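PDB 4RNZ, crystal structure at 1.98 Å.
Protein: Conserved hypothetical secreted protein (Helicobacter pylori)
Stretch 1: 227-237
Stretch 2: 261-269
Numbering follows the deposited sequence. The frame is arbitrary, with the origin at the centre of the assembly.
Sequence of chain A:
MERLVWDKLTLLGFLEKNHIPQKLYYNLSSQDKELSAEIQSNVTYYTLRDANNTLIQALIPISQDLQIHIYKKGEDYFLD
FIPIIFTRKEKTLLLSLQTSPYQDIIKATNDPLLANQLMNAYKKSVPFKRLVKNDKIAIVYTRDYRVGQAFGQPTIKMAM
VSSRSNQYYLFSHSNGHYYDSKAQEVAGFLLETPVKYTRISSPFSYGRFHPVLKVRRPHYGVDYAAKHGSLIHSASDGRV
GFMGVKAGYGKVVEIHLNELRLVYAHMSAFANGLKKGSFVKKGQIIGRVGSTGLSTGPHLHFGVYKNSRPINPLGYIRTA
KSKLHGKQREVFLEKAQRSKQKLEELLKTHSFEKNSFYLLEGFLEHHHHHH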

ATOM      1  N   LYS A 227     -22.488   5.906  17.171  1.00 36.46           N
ATOM      2  CA  LYS A 227     -23.909   5.591  17.147  1.00 37.59           C
ATOM      3  C   LYS A 227     -24.368   5.152  15.789  1.00 35.08           C
ATOM      4  O   LYS A 227     -23.968   5.707  14.752  1.00 33.22           O
ATOM      5  CB  LYS A 227     -24.725   6.814  17.574  1.00 43.37           C
ATOM      6  CG  LYS A 227     -26.227   6.601  17.479  1.00 48.77           C
ATOM      7  CD  LYS A 227     -26.994   7.576  18.347  1.00 56.49           C
ATOM      8  CE  LYS A 227     -28.455   7.177  18.443  1.00 60.74           C
ATOM      9  NZ  LYS A 227     -29.054   7.779  19.662  1.00 66.42           N
ATOM     10  N   HIS A 228     -25.248   4.156  15.789  1.00 35.94           N
ATOM     11  CA  HIS A 228     -25.856   3.700  14.551  1.00 34.41           C
ATOM     12  C   HIS A 228     -26.506   4.893  13.866  1.00 35.67           C
ATOM     13  O   HIS A 228     -27.185   5.695  14.521  1.00 32.65           O
ATOM     14  CB  HIS A 228     -26.872   2.587  14.835  1.00 38.88           C
ATOM     15  CG  HIS A 228     -27.392   1.936  13.599  1.00 39.89           C
ATOM     16  ND1 HIS A 228     -28.425   2.469  12.863  1.00 41.51           N
ATOM     17  CD2 HIS A 228     -26.991   0.826  12.938  1.00 43.08           C
ATOM     18  CE1 HIS A 228     -28.650   1.711  11.805  1.00 41.39           C
ATOM     19  NE2 HIS A 228     -27.789   0.710  11.825  1.00 43.60           N
ATOM     20  N   GLY A 229     -26.272   5.057  12.564  1.00 32.76           N
ATOM     21  CA  GLY A 229     -26.815   6.208  11.832  1.00 30.75           C
ATOM     22  C   GLY A 229     -25.928   7.441  11.778  1.00 29.68           C
ATOM     23  O   GLY A 229     -26.218   8.379  11.032  1.00 28.17           O
ATOM     24  N   SER A 230     -24.839   7.456  12.544  1.00 30.26           N
ATOM     25  CA  SER A 230     -23.921   8.597  12.532  1.00 29.25           C
ATOM     26  C   SER A 230     -23.423   8.902  11.094  1.00 29.44           C
ATOM     27  O   SER A 230     -23.125   7.995  10.309  1.00 30.13           O
ATOM     28  CB  SER A 230     -22.724   8.318  13.455  1.00 29.80           C
ATOM     29  OG  SER A 230     -23.091   8.208  14.813  1.00 30.35           O
ATOM     30  N   LEU A 231     -23.365  10.177  10.742  1.00 27.60           N
ATOM     31  CA  LEU A 231     -22.885  10.571   9.442  1.00 26.60           C
ATOM     32  C   LEU A 231     -21.401  10.243   9.244  1.00 28.55           C
ATOM     33  O   LEU A 231     -20.581  10.479  10.124  1.00 27.15           O
ATOM     34  CB  LEU A 231     -23.109  12.050   9.210  1.00 27.22           C
ATOM     35  CG  LEU A 231     -24.573  12.499   9.255  1.00 26.71           C
ATOM     36  CD1 LEU A 231     -24.668  13.937   8.784  1.00 27.97           C
ATOM     37  CD2 LEU A 231     -25.458  11.597   8.419  1.00 28.96           C
ATOM     38  N   ILE A 232     -21.086   9.712   8.059  1.00 27.22           N
ATOM     39  CA  ILE A 232     -19.718   9.416   7.655  1.00 27.71           C
ATOM     40  C   ILE A 232     -19.383  10.346   6.508  1.00 28.01           C
ATOM     41  O   ILE A 232     -20.137  10.451   5.524  1.00 29.32           O
ATOM     42  CB  ILE A 232     -19.555   7.950   7.195  1.00 28.92           C
ATOM     43  CG1 ILE A 232     -19.965   6.994   8.335  1.00 29.26           C
ATOM     44  CG2 ILE A 232     -18.108   7.675   6.772  1.00 28.71           C
ATOM     45  CD1 ILE A 232     -20.172   5.561   7.891  1.00 29.96           C
ATOM     46  N   HIS A 233     -18.269  11.050   6.672  1.00 26.14           N
ATOM     47  CA  HIS A 233     -17.790  12.029   5.734  1.00 27.82           C
ATOM     48  C   HIS A 233     -16.457  11.569   5.168  1.00 27.33           C
ATOM     49  O   HIS A 233     -15.615  11.041   5.901  1.00 27.89           O
ATOM     50  CB  HIS A 233     -17.574  13.368   6.433  1.00 29.06           C
ATOM     51  CG  HIS A 233     -18.823  13.979   6.985  1.00 27.67           C
ATOM     52  ND1 HIS A 233     -19.392  15.111   6.446  1.00 27.71           N
ATOM     53  CD2 HIS A 233     -19.605  13.625   8.032  1.00 27.15           C
ATOM     54  CE1 HIS A 233     -20.489  15.414   7.123  1.00 27.90           C
ATOM     55  NE2 HIS A 233     -20.633  14.536   8.099  1.00 29.25           N
ATOM     56  N   SER A 234     -16.237  11.802   3.884  1.00 29.76           N
ATOM     57  CA  SER A 234     -14.963  11.433   3.249  1.00 29.99           C
ATOM     58  C   SER A 234     -13.793  12.167   3.886  1.00 28.41           C
ATOM     59  O   SER A 234     -13.813  13.387   4.020  1.00 30.89           O
ATOM     60  CB  SER A 234     -14.979  11.765   1.747  1.00 30.88           C
ATOM     61  OG  SER A 234     -13.746  11.397   1.143  1.00 30.64           O
ATOM     62  N   ALA A 235     -12.752  11.427   4.241  1.00 27.44           N
ATOM     63  CA  ALA A 235     -11.571  12.020   4.852  1.00 26.90           C
ATOM     64  C   ALA A 235     -10.737  12.791   3.856  1.00 28.13           C
ATOM     65  O   ALA A 235      -9.802  13.492   4.265  1.00 26.83           O
ATOM     66  CB  ALA A 235     -10.717  10.947   5.477  1.00 26.37           C
ATOM     67  N   SER A 236     -11.049  12.632   2.558  1.00 26.53           N
ATOM     68  CA  SER A 236     -10.282  13.246   1.489  1.00 28.95           C
ATOM     69  C   SER A 236     -11.122  13.449   0.227  1.00 28.33           C
ATOM     70  O   SER A 236     -12.239  12.938   0.103  1.00 29.17           O
ATOM     71  CB  SER A 236      -9.105  12.351   1.096  1.00 30.03           C
ATOM     72  OG  SER A 236      -9.579  11.177   0.441  1.00 28.67           O
ATOM     73  N   ASP A 237     -10.544  14.181  -0.708  1.00 28.31           N
ATOM     74  CA  ASP A 237     -11.019  14.178  -2.073  1.00 28.96           C
ATOM     75  C   ASP A 237     -10.740  12.810  -2.625  1.00 30.18           C
ATOM     76  O   ASP A 237      -9.867  12.087  -2.112  1.00 30.51           O
ATOM     77  CB  ASP A 237     -10.262  15.166  -2.958  1.00 29.41           C
ATOM     78  CG  ASP A 237     -10.579  16.616  -2.652  1.00 32.07           C
ATOM     79  OD1 ASP A 237     -11.434  16.915  -1.779  1.00 30.63           O
ATOM     80  OD2 ASP A 237      -9.951  17.450  -3.316  1.00 29.60           O
ATOM     81  N   ARG A 261      -5.794   4.370  -1.223  1.00 31.26           N
ATOM     82  CA  ARG A 261      -7.124   3.820  -1.219  1.00 31.20           C
ATOM     83  C   ARG A 261      -7.673   3.905   0.219  1.00 30.85           C
ATOM     84  O   ARG A 261      -7.042   3.436   1.171  1.00 27.91           O
ATOM     85  CB  ARG A 261      -7.031   2.380  -1.682  1.00 33.48           C
ATOM     86  CG  ARG A 261      -8.312   1.578  -1.761  1.00 35.90           C
ATOM     87  CD  ARG A 261      -7.956   0.154  -2.242  1.00 36.56           C
ATOM     88  NE  ARG A 261      -8.802  -0.728  -1.508  1.00 40.58           N
ATOM     89  CZ  ARG A 261      -8.447  -1.645  -0.624  1.00 36.88           C
ATOM     90  NH1 ARG A 261      -7.183  -1.997  -0.378  1.00 36.54           N
ATOM     91  NH2 ARG A 261      -9.428  -2.240   0.005  1.00 37.03           N
ATOM     92  N   LEU A 262      -8.861   4.494   0.342  1.00 29.89           N
ATOM     93  CA  LEU A 262      -9.480   4.775   1.642  1.00 30.19           C
ATOM     94  C   LEU A 262     -10.766   3.963   1.747  1.00 28.94           C
ATOM     95  O   LEU A 262     -11.611   4.022   0.866  1.00 33.18           O
ATOM     96  CB  LEU A 262      -9.750   6.281   1.807  1.00 30.99           C
ATOM     97  CG  LEU A 262      -8.507   7.191   1.828  1.00 31.08           C
ATOM     98  CD1 LEU A 262      -8.150   7.680   0.432  1.00 32.34           C
ATOM     99  CD2 LEU A 262      -8.697   8.404   2.717  1.00 32.39           C
ATOM    100  N   VAL A 263     -10.896   3.214   2.838  1.00 28.76           N
ATOM    101  CA  VAL A 263     -11.985   2.242   3.012  1.00 29.58           C
ATOM    102  C   VAL A 263     -12.862   2.640   4.190  1.00 27.90           C
ATOM    103  O   VAL A 263     -12.351   2.897   5.259  1.00 26.91           O
ATOM    104  CB  VAL A 263     -11.379   0.855   3.277  1.00 29.76           C
ATOM    105  CG1 VAL A 263     -12.428  -0.155   3.741  1.00 33.61           C
ATOM    106  CG2 VAL A 263     -10.655   0.368   2.028  1.00 33.31           C
ATOM    107  N   TYR A 264     -14.173   2.656   3.988  1.00 27.36           N
ATOM    108  CA  TYR A 264     -15.141   3.042   5.008  1.00 27.84           C
ATOM    109  C   TYR A 264     -16.180   1.951   5.112  1.00 29.85           C
ATOM    110  O   TYR A 264     -17.048   1.868   4.250  1.00 29.85           O
ATOM    111  CB  TYR A 264     -15.848   4.316   4.563  1.00 29.09           C
ATOM    112  CG  TYR A 264     -14.927   5.469   4.306  1.00 27.44           C
ATOM    113  CD1 TYR A 264     -14.268   5.593   3.097  1.00 26.72           C
ATOM    114  CD2 TYR A 264     -14.728   6.440   5.269  1.00 27.92           C
ATOM    115  CE1 TYR A 264     -13.407   6.663   2.856  1.00 27.90           C
ATOM    116  CE2 TYR A 264     -13.883   7.509   5.039  1.00 27.82           C
ATOM    117  CZ  TYR A 264     -13.236   7.625   3.827  1.00 26.51           C
ATOM    118  OH  TYR A 264     -12.384   8.677   3.619  1.00 28.71           O
ATOM    119  N   ALA A 265     -16.107   1.128   6.157  1.00 29.23           N
ATOM    120  CA  ALA A 265     -16.890  -0.103   6.220  1.00 31.44           C
ATOM    121  C   ALA A 265     -17.845  -0.167   7.409  1.00 31.86           C
ATOM    122  O   ALA A 265     -17.689   0.545   8.404  1.00 29.64           O
ATOM    123  CB  ALA A 265     -15.962  -1.320   6.240  1.00 31.50           C
ATOM    124  N   HIS A 266     -18.791  -1.093   7.267  1.00 30.91           N
ATOM    125  CA  HIS A 266     -19.870  -1.377   8.186  1.00 33.05           C
ATOM    126  C   HIS A 266     -20.989  -0.338   8.120  1.00 33.67           C
ATOM    127  O   HIS A 266     -21.636  -0.077   9.115  1.00 37.82           O
ATOM    128  CB  HIS A 266     -19.365  -1.542   9.627  1.00 34.85           C
ATOM    129  CG  HIS A 266     -18.324  -2.607   9.775  1.00 37.06           C
ATOM    130  ND1 HIS A 266     -18.591  -3.939   9.559  1.00 38.69           N
ATOM    131  CD2 HIS A 266     -17.012  -2.535  10.097  1.00 38.03           C
ATOM    132  CE1 HIS A 266     -17.490  -4.643   9.745  1.00 38.75           C
ATOM    133  NE2 HIS A 266     -16.517  -3.812  10.066  1.00 37.91           N
ATOM    134  N   MET A 267     -21.231   0.229   6.953  1.00 33.41           N
ATOM    135  CA  MET A 267     -22.207   1.290   6.837  1.00 36.03           C
ATOM    136  C   MET A 267     -23.627   0.717   6.918  1.00 38.60           C
ATOM    137  O   MET A 267     -23.857  -0.426   6.529  1.00 36.88           O
ATOM    138  CB  MET A 267     -22.037   2.029   5.521  1.00 33.72           C
ATOM    139  CG  MET A 267     -20.719   2.745   5.363  1.00 35.74           C
ATOM    140  SD  MET A 267     -20.878   3.944   4.048  1.00 40.53           S
ATOM    141  CE  MET A 267     -19.153   4.378   3.945  1.00 40.39           C
ATOM    142  N   SER A 268     -24.569   1.512   7.434  1.00 37.22           N
ATOM    143  CA  SER A 268     -25.988   1.146   7.392  1.00 37.82           C
ATOM    144  C   SER A 268     -26.581   1.619   6.079  1.00 37.29           C
ATOM    145  O   SER A 268     -27.564   1.056   5.613  1.00 37.73           O
ATOM    146  CB  SER A 268     -26.770   1.699   8.591  1.00 37.95           C
ATOM    147  OG  SER A 268     -26.591   3.097   8.729  1.00 34.51           O
ATOM    148  N   ALA A 269     -25.954   2.600   5.438  1.00 37.60           N
ATOM    149  CA  ALA A 269     -26.483   3.159   4.189  1.00 36.21           C
ATOM    150  C   ALA A 269     -25.447   4.022   3.493  1.00 37.27           C
ATOM    151  O   ALA A 269     -24.586   4.624   4.152  1.00 36.45           O
ATOM    152  CB  ALA A 269     -27.730   3.999   4.484  1.00 40.78           C
TER
HETATM  153  O   HOH W   1     -11.791   9.438   1.018  1.00 32.55           O

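Two segments that exchange no backbone-to-backbone hydrogen bonds can still be held in register by side chains, provided that one polar group is placed precisely among apolar contacts. Stretches 227-237 and 261-269, which run in roughly opposing directions, illustrate the principle with only 382 Å² of buried surface.

Stretch 1 opens with a type II turn from Lys-227 to Ser-230, closed by Ser-230 N to Lys-227 O at 2.9 Å and reinforced by Ser-230 OG, which donates to the same Lys-227 O at 2.7 Å. Within the turn, the side chain of His-228 leaves the backbone sideways, yet its ring reaches across until NE2 lies 3.5 Å from Ser-268 CB. Gly-229 follows with phi near 91°, where a CB would jam against the preceding carbonyl oxygen; glycine is what this backbone calls for.

In the short strand, Ile-232 points toward stretch 2 and is buried, whereas His-233 points away. The branches of Ile-232 spread over two partners: CG2 meets Tyr-264 CD2 at 3.9 Å, and CD1 meets Met-267 CG at 3.8 Å. The long, unbranched Met-267 side chain starts out sideways, but its end comes nearer.

Beyond the strand lies the polar anchor. Ala-235 N donates to Tyr-264 OH at 2.8 Å with a nearly straight angle of 165°, so the tyrosine combines an apolar ring with a hydroxyl that satisfies a buried amide. The small Ala-235 side chain fits beside it, CB lying 3.4 Å from Tyr-264 OH and 4.3 Å from Leu-262 CD2. A water joins the cluster, donating to Ser-234 OG at 2.8 Å and Ser-236 OG at 2.9 Å and bonding Tyr-264 OH at 2.8 Å. Ser-236 OG also packs 3.7 Å from Leu-262 CD2 and donates to Asp-237 O at 2.7 Å.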